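Local coordinates for glucose dehydrogenase (Haloferax mediterranei, PDB 2B5W) that catalyses the zinc-dependent oxidation of D-glucose and several other aldoses with NADP(+) or NAD(+), preferring NADP(+), and works as a homodimer, at the interface of chains A and B. Numbering follows the deposited sequence. Chains: chain A/B, glucose dehydrogenase.

Contact 1: the interface of chains A and B. Residues chain A 280-284; chain B 278-281.
The methyl group of A:Ala284 comes in beneath one face of the B:Phe280 ring at its outer end, CB of the alanine 3.4 Å from CZ of the phenylalanine. That ring has CG wedged between the backbone N and the carbonyl carbon (chi1 44°), and within its own chain it stands edge-on to B:Trp278, with CE2 over the centre of the indole face. The indole holds the CE2 edge of the ring, while the methyl group comes to its face. A little farther out, A:Glu281 uses its aliphatic stem, A:Glu281 CG packing 3.8 Å from the methyl carbon B:Ala279 CB; with CG anti to the backbone N (chi1 177°) and the chain extended beyond it, the stem lies alongside the methyl group. Two backbone hydrogen bonds flank this packing: A:Val282 N gives to B:Phe280 O at 3.0 Å, nearly straight at the hydrogen, and B:Phe280 N gives to A:Val282 O at 3.1 Å. At the rim, the carboxylate OD1 of A:Asp283 accepts the N-H of B:Trp278 at 3.0 Å, approached from above the carboxylate plane. An alanine at A:Asp283 would remove this acceptor and would probably leave the amide of B:Trp278 without this partner. The site illustrates dimerisation by strand addition: strands 279-283 of the two chains run antiparallel, A:Glu281 bridged with B:Glu281 at the two-fold axis, and helix 284-293 follows directly.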
ATOM      1  N   PHE A 280     -11.409  17.410   8.596  1.00 37.38           N
ATOM      2  CA  PHE A 280     -12.715  17.670   8.024  1.00 39.53           C
ATOM      3  C   PHE A 280     -13.466  16.360   7.956  1.00 39.92           C
ATOM      4  O   PHE A 280     -12.897  15.310   8.238  1.00 36.55           O
ATOM      5  CB  PHE A 280     -12.575  18.289   6.618  1.00 44.78           C
ATOM      6  CG  PHE A 280     -11.518  17.620   5.744  1.00 29.14           C
ATOM      7  CD1 PHE A 280     -11.846  16.560   4.923  1.00 35.05           C
ATOM      8  CD2 PHE A 280     -10.209  18.092   5.748  1.00 30.59           C
ATOM      9  CE1 PHE A 280     -10.871  15.979   4.116  1.00 29.26           C
ATOM     10  CE2 PHE A 280      -9.222  17.490   4.945  1.00 34.24           C
ATOM     11  CZ  PHE A 280      -9.567  16.448   4.145  1.00 33.79           C
ATOM     12  N   GLU A 281     -14.738  16.403   7.583  1.00 35.95           N
ATOM     13  CA  GLU A 281     -15.540  15.197   7.494  1.00 42.82           C
ATOM     14  C   GLU A 281     -15.084  14.290   6.346  1.00 42.13           C
ATOM     15  O   GLU A 281     -15.027  14.721   5.196  1.00 36.14           O
ATOM     16  CB  GLU A 281     -17.030  15.530   7.321  1.00 35.11           C
ATOM     17  CG  GLU A 281     -17.900  14.289   7.140  1.00 47.29           C
ATOM     18  CD  GLU A 281     -19.393  14.562   7.229  1.00 69.34           C
ATOM     19  OE1 GLU A 281     -20.066  14.569   6.172  1.00 61.54           O
ATOM     20  OE2 GLU A 281     -19.899  14.732   8.358  1.00 51.27           O
ATOM     21  N   VAL A 282     -14.812  13.022   6.683  1.00 33.46           N
ATOM     22  CA  VAL A 282     -14.434  11.970   5.735  1.00 31.40           C
ATOM     23  C   VAL A 282     -15.348  10.772   5.913  1.00 29.90           C
ATOM     24  O   VAL A 282     -15.578  10.348   7.050  1.00 31.63           O
ATOM     25  CB  VAL A 282     -12.991  11.519   6.024  1.00 31.26           C
ATOM     26  CG1 VAL A 282     -12.622  10.285   5.205  1.00 40.07           C
ATOM     27  CG2 VAL A 282     -12.017  12.672   5.758  1.00 35.46           C
ATOM     28  N   ASP A 283     -15.869  10.225   4.818  1.00 31.53           N
ATOM     29  CA  ASP A 283     -16.540   8.949   4.877  1.00 27.24           C
ATOM     30  C   ASP A 283     -15.444   7.848   4.940  1.00 28.65           C
ATOM     31  O   ASP A 283     -15.059   7.280   3.917  1.00 30.38           O
ATOM     32  CB  ASP A 283     -17.474   8.716   3.709  1.00 32.78           C
ATOM     33  CG  ASP A 283     -18.428   7.568   3.956  1.00 37.32           C
ATOM     34  OD1 ASP A 283     -18.068   6.618   4.692  1.00 33.58           O
ATOM     35  OD2 ASP A 283     -19.564   7.512   3.457  1.00 42.55           O
ATOM     36  N   ALA A 284     -14.985   7.588   6.160  1.00 29.91           N
ATOM     37  CA  ALA A 284     -13.947   6.604   6.439  1.00 35.16           C
ATOM     38  C   ALA A 284     -14.447   5.182   6.166  1.00 30.17           C
ATOM     39  O   ALA A 284     -13.672   4.312   5.779  1.00 25.91           O
ATOM     40  CB  ALA A 284     -13.497   6.748   7.868  1.00 34.74           C
TER
ATOM     41  N   TRP B 278     -19.605   5.436   6.923  1.00 31.71           N
ATOM     42  CA  TRP B 278     -19.557   6.131   8.188  1.00 29.75           C
ATOM     43  C   TRP B 278     -18.643   7.350   8.050  1.00 44.17           C
ATOM     44  O   TRP B 278     -17.445   7.210   7.830  1.00 35.75           O
ATOM     45  CB  TRP B 278     -19.092   5.194   9.310  1.00 37.60           C
ATOM     46  CG  TRP B 278     -19.114   5.821  10.682  1.00 36.11           C
ATOM     47  CD1 TRP B 278     -19.838   6.913  11.078  1.00 46.58           C
ATOM     48  CD2 TRP B 278     -18.376   5.396  11.825  1.00 58.24           C
ATOM     49  NE1 TRP B 278     -19.584   7.196  12.397  1.00 41.90           N
ATOM     50  CE2 TRP B 278     -18.693   6.276  12.884  1.00 56.05           C
ATOM     51  CE3 TRP B 278     -17.472   4.351  12.070  1.00 36.31           C
ATOM     52  CZ2 TRP B 278     -18.142   6.142  14.162  1.00 61.27           C
ATOM     53  CZ3 TRP B 278     -16.922   4.222  13.338  1.00 68.56           C
ATOM     54  CH2 TRP B 278     -17.258   5.114  14.367  1.00 40.49           C
ATOM     55  N   ALA B 279     -19.217   8.548   8.183  1.00 40.84           N
ATOM     56  CA  ALA B 279     -18.471   9.805   8.083  1.00 36.48           C
ATOM     57  C   ALA B 279     -18.297  10.487   9.422  1.00 32.92           C
ATOM     58  O   ALA B 279     -19.224  10.540  10.229  1.00 43.72           O
ATOM     59  CB  ALA B 279     -19.169  10.760   7.110  1.00 41.18           C
ATOM     60  N   PHE B 280     -17.105  11.016   9.657  1.00 37.38           N
ATOM     61  CA  PHE B 280     -16.796  11.750  10.867  1.00 39.53           C
ATOM     62  C   PHE B 280     -15.547  12.564  10.617  1.00 39.92           C
ATOM     63  O   PHE B 280     -14.922  12.423   9.570  1.00 36.55           O
ATOM     64  CB  PHE B 280     -16.584  10.781  12.048  1.00 44.78           C
ATOM     65  CG  PHE B 280     -15.741   9.555  11.706  1.00 29.14           C
ATOM     66  CD1 PHE B 280     -14.369   9.575  11.859  1.00 35.05           C
ATOM     67  CD2 PHE B 280     -16.355   8.390  11.257  1.00 30.59           C
ATOM     68  CE1 PHE B 280     -13.621   8.438  11.563  1.00 29.26           C
ATOM     69  CE2 PHE B 280     -15.594   7.249  10.940  1.00 34.24           C
ATOM     70  CZ  PHE B 280     -14.245   7.290  11.098  1.00 33.79           C
ATOM     71  N   GLU B 281     -15.171  13.413  11.563  1.00 35.95           N
ATOM     72  CA  GLU B 281     -13.988  14.240  11.408  1.00 42.82           C
ATOM     73  C   GLU B 281     -12.701  13.409  11.440  1.00 42.13           C
ATOM     74  O   GLU B 281     -12.455  12.676  12.397  1.00 36.14           O
ATOM     75  CB  GLU B 281     -13.922  15.326  12.493  1.00 35.11           C
ATOM     76  CG  GLU B 281     -12.650  16.166  12.417  1.00 47.29           C
ATOM     77  CD  GLU B 281     -12.673  17.405  13.298  1.00 69.34           C
ATOM     78  OE1 GLU B 281     -12.004  17.401  14.357  1.00 61.54           O
ATOM     79  OE2 GLU B 281     -13.331  18.395  12.914  1.00 51.27           O
TER

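Contact 2: the interface of chains A and B. Residues chain A 168-170, 266, 295; chain B 103, 106, 157, 161.
A:Phe169 and B:Met106 supply the main apolar contact, the terminal methyl CE of the methionine sitting over the middle of the phenyl face, 3.5 Å from the ring centroid. The thioether chain is bent at chi2 and chi3 (-63° and -62°), which curls this methyl group under the ring. It also touches A:Asn295, whose CB is 3.6 Å from CE, and so is gathered between an aromatic face and an amide side chain. A second methyl-on-ring contact runs the other way across the interface: CB of A:Ala168 lies over the centre of the B:His161 imidazole, 3.8 Å from its centroid. The imidazole meets A:Phe169 as well, CE1 lying 3.6 Å from CD1, with the two side chains crossing at about a right angle.

Some polar pairs are doubtful as modelled. B:Gln103 sets NE2 3.0 Å from the backbone N of A:Asp170, donor against donor, and OE1 3.2 Å from A:Asp170 O, acceptor against acceptor. Turning the amide over would probably make both into hydrogen bonds, although A:Asp170 is poorly ordered. ND2 of A:Asn295 likewise faces B:Lys157 NZ, and a reversed amide, placing its oxygen toward NZ, would probably suit the lysine amine better.

A clear hydrogen bond comes from the other asparagine: ND2 of A:Asn266 gives to the main-chain O of B:Met106 at 2.9 Å, the acceptor lying within 5° of the amide plane.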
ATOM      1  N   ALA A 168       2.375  -9.189  -6.247  1.00 18.08           N
ATOM      2  CA  ALA A 168       1.864 -10.507  -5.868  1.00 19.84           C
ATOM      3  C   ALA A 168       0.819 -11.044  -6.852  1.00 23.88           C
ATOM      4  O   ALA A 168       0.405 -12.201  -6.747  1.00 24.49           O
ATOM      5  CB  ALA A 168       1.333 -10.497  -4.436  1.00 20.51           C
ATOM      6  N   PHE A 169       0.390 -10.223  -7.799  1.00 20.40           N
ATOM      7  CA  PHE A 169      -0.562 -10.666  -8.829  1.00 16.79           C
ATOM      8  C   PHE A 169      -0.117 -10.138 -10.205  1.00 21.24           C
ATOM      9  O   PHE A 169       0.858  -9.418 -10.332  0.50 10.96           O
ATOM     10  CB  PHE A 169      -1.998 -10.308  -8.444  1.00 21.45           C
ATOM     11  CG  PHE A 169      -2.317  -8.847  -8.527  1.00 18.54           C
ATOM     12  CD1 PHE A 169      -1.878  -7.976  -7.531  1.00 16.38           C
ATOM     13  CD2 PHE A 169      -3.085  -8.339  -9.586  1.00 20.21           C
ATOM     14  CE1 PHE A 169      -2.175  -6.601  -7.599  1.00 16.52           C
ATOM     15  CE2 PHE A 169      -3.397  -7.000  -9.642  1.00 18.37           C
ATOM     16  CZ  PHE A 169      -2.935  -6.119  -8.676  1.00 16.88           C
ATOM     17  N   ASP A 170      -0.835 -10.545 -11.247  0.50 20.73           N
ATOM     18  CA  ASP A 170      -0.557 -10.095 -12.607  0.50 19.82           C
ATOM     19  C   ASP A 170      -1.303  -8.777 -12.826  0.50 22.89           C
ATOM     20  O   ASP A 170      -2.505  -8.762 -13.114  0.50 26.57           O
ATOM     21  CB  ASP A 170      -0.965 -11.163 -13.634  0.50 24.45           C
ATOM     22  CG  ASP A 170      -0.576 -10.791 -15.067  0.50 25.87           C
ATOM     23  OD1 ASP A 170       0.189  -9.807 -15.242  0.50 27.74           O
ATOM     24  OD2 ASP A 170      -0.979 -11.424 -16.067  0.50119.38           O
ATOM     25  N   ASN A 266      -7.913  -3.114  -7.861  1.00 18.59           N
ATOM     26  CA  ASN A 266      -6.555  -3.642  -7.850  1.00 16.75           C
ATOM     27  C   ASN A 266      -5.500  -2.563  -8.106  1.00 17.57           C
ATOM     28  O   ASN A 266      -4.336  -2.883  -8.201  1.00 17.23           O
ATOM     29  CB  ASN A 266      -6.374  -4.822  -8.813  1.00 16.26           C
ATOM     30  CG  ASN A 266      -7.474  -5.837  -8.684  1.00 19.49           C
ATOM     31  OD1 ASN A 266      -7.992  -6.054  -7.583  1.00 18.48           O
ATOM     32  ND2 ASN A 266      -7.864  -6.441  -9.796  1.00 19.85           N
ATOM     33  N   ASN A 295      -9.182  -4.692  -3.394  1.00 15.88           N
ATOM     34  CA  ASN A 295      -7.767  -5.022  -3.333  1.00 15.41           C
ATOM     35  C   ASN A 295      -6.885  -3.850  -3.752  1.00 15.80           C
ATOM     36  O   ASN A 295      -5.988  -4.029  -4.596  1.00 17.37           O
ATOM     37  CB  ASN A 295      -7.430  -6.209  -4.271  1.00 16.81           C
ATOM     38  CG  ASN A 295      -8.176  -7.518  -3.946  1.00 19.21           C
ATOM     39  OD1 ASN A 295      -9.139  -7.930  -4.679  1.00 21.43           O
ATOM     40  ND2 ASN A 295      -7.718  -8.202  -2.936  1.00 14.29           N
TER
ATOM     41  N   GLN B 103      -6.571 -15.849 -11.118  1.00 20.37           N
ATOM     42  CA  GLN B 103      -6.576 -14.873 -10.012  1.00 19.04           C
ATOM     43  C   GLN B 103      -7.973 -14.312  -9.775  1.00 16.86           C
ATOM     44  O   GLN B 103      -8.207 -13.107  -9.737  1.00 19.17           O
ATOM     45  CB  GLN B 103      -5.502 -13.773 -10.193  1.00 21.49           C
ATOM     46  CG  GLN B 103      -5.597 -12.980 -11.511  1.00 23.73           C
ATOM     47  CD  GLN B 103      -4.518 -11.904 -11.657  1.00 28.44           C
ATOM     48  OE1 GLN B 103      -4.734 -10.883 -12.314  1.00 32.20           O
ATOM     49  NE2 GLN B 103      -3.363 -12.134 -11.044  1.00 23.07           N
ATOM     50  N   MET B 106      -8.865 -11.510  -7.319  1.00 17.10           N
ATOM     51  CA  MET B 106      -8.665 -10.107  -7.675  1.00 18.02           C
ATOM     52  C   MET B 106      -9.843  -9.556  -8.515  1.00 15.57           C
ATOM     53  O   MET B 106      -9.833  -8.409  -8.930  1.00 18.45           O
ATOM     54  CB  MET B 106      -7.355  -9.903  -8.461  1.00 18.76           C
ATOM     55  CG  MET B 106      -6.110 -10.518  -7.774  1.00 17.39           C
ATOM     56  SD  MET B 106      -5.742  -9.762  -6.144  1.00 18.29           S
ATOM     57  CE  MET B 106      -5.417  -8.040  -6.591  1.00 20.50           C
ATOM     58  N   LYS B 157      -3.193 -14.676   1.887  1.00 15.28           N
ATOM     59  CA  LYS B 157      -3.221 -13.724   0.785  1.00 15.50           C
ATOM     60  C   LYS B 157      -2.893 -12.310   1.266  1.00 14.32           C
ATOM     61  O   LYS B 157      -2.105 -11.597   0.650  1.00 14.95           O
ATOM     62  CB  LYS B 157      -4.578 -13.703   0.068  1.00 15.80           C
ATOM     63  CG  LYS B 157      -4.633 -12.600  -1.004  1.00 16.46           C
ATOM     64  CD  LYS B 157      -5.954 -12.462  -1.732  1.00 18.49           C
ATOM     65  CE  LYS B 157      -6.001 -11.127  -2.483  1.00 16.49           C
ATOM     66  NZ  LYS B 157      -7.184 -11.040  -3.339  1.00 17.17           N
ATOM     67  N   HIS B 161       0.275  -9.877  -0.081  1.00 15.30           N
ATOM     68  CA  HIS B 161       0.180  -8.566  -0.701  1.00 16.07           C
ATOM     69  C   HIS B 161       0.769  -7.451   0.161  1.00 16.51           C
ATOM     70  O   HIS B 161       1.473  -6.590  -0.334  1.00 16.76           O
ATOM     71  CB  HIS B 161      -1.256  -8.237  -1.092  1.00 16.75           C
ATOM     72  CG  HIS B 161      -1.767  -9.067  -2.214  1.00 17.40           C
ATOM     73  ND1 HIS B 161      -2.029  -8.534  -3.462  1.00 23.80           N
ATOM     74  CD2 HIS B 161      -2.103 -10.376  -2.288  1.00 17.27           C
ATOM     75  CE1 HIS B 161      -2.450  -9.501  -4.266  1.00 28.27           C
ATOM     76  NE2 HIS B 161      -2.528 -10.624  -3.572  1.00 18.25           N
TER

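The centres of contact 1 and contact 2 lie about 28 Å apart and share no residue, yet helix 284-293 of chain A connects them: its first residue, A:Ala284, belongs to contact 1, and A:Asn295 of contact 2 follows just beyond its last turn. Both recur with the chains exchanged, but the strand pairing of contact 1 crosses the two-fold axis itself, whereas contact 2 sets loops of chain A against unlike elements of chain B. Helix 149-164, which contributes to contact 2, also carries B:Glu150, a residue that binds substrate and the catalytic zinc, so dimerisation may help to steady the framework of the active site.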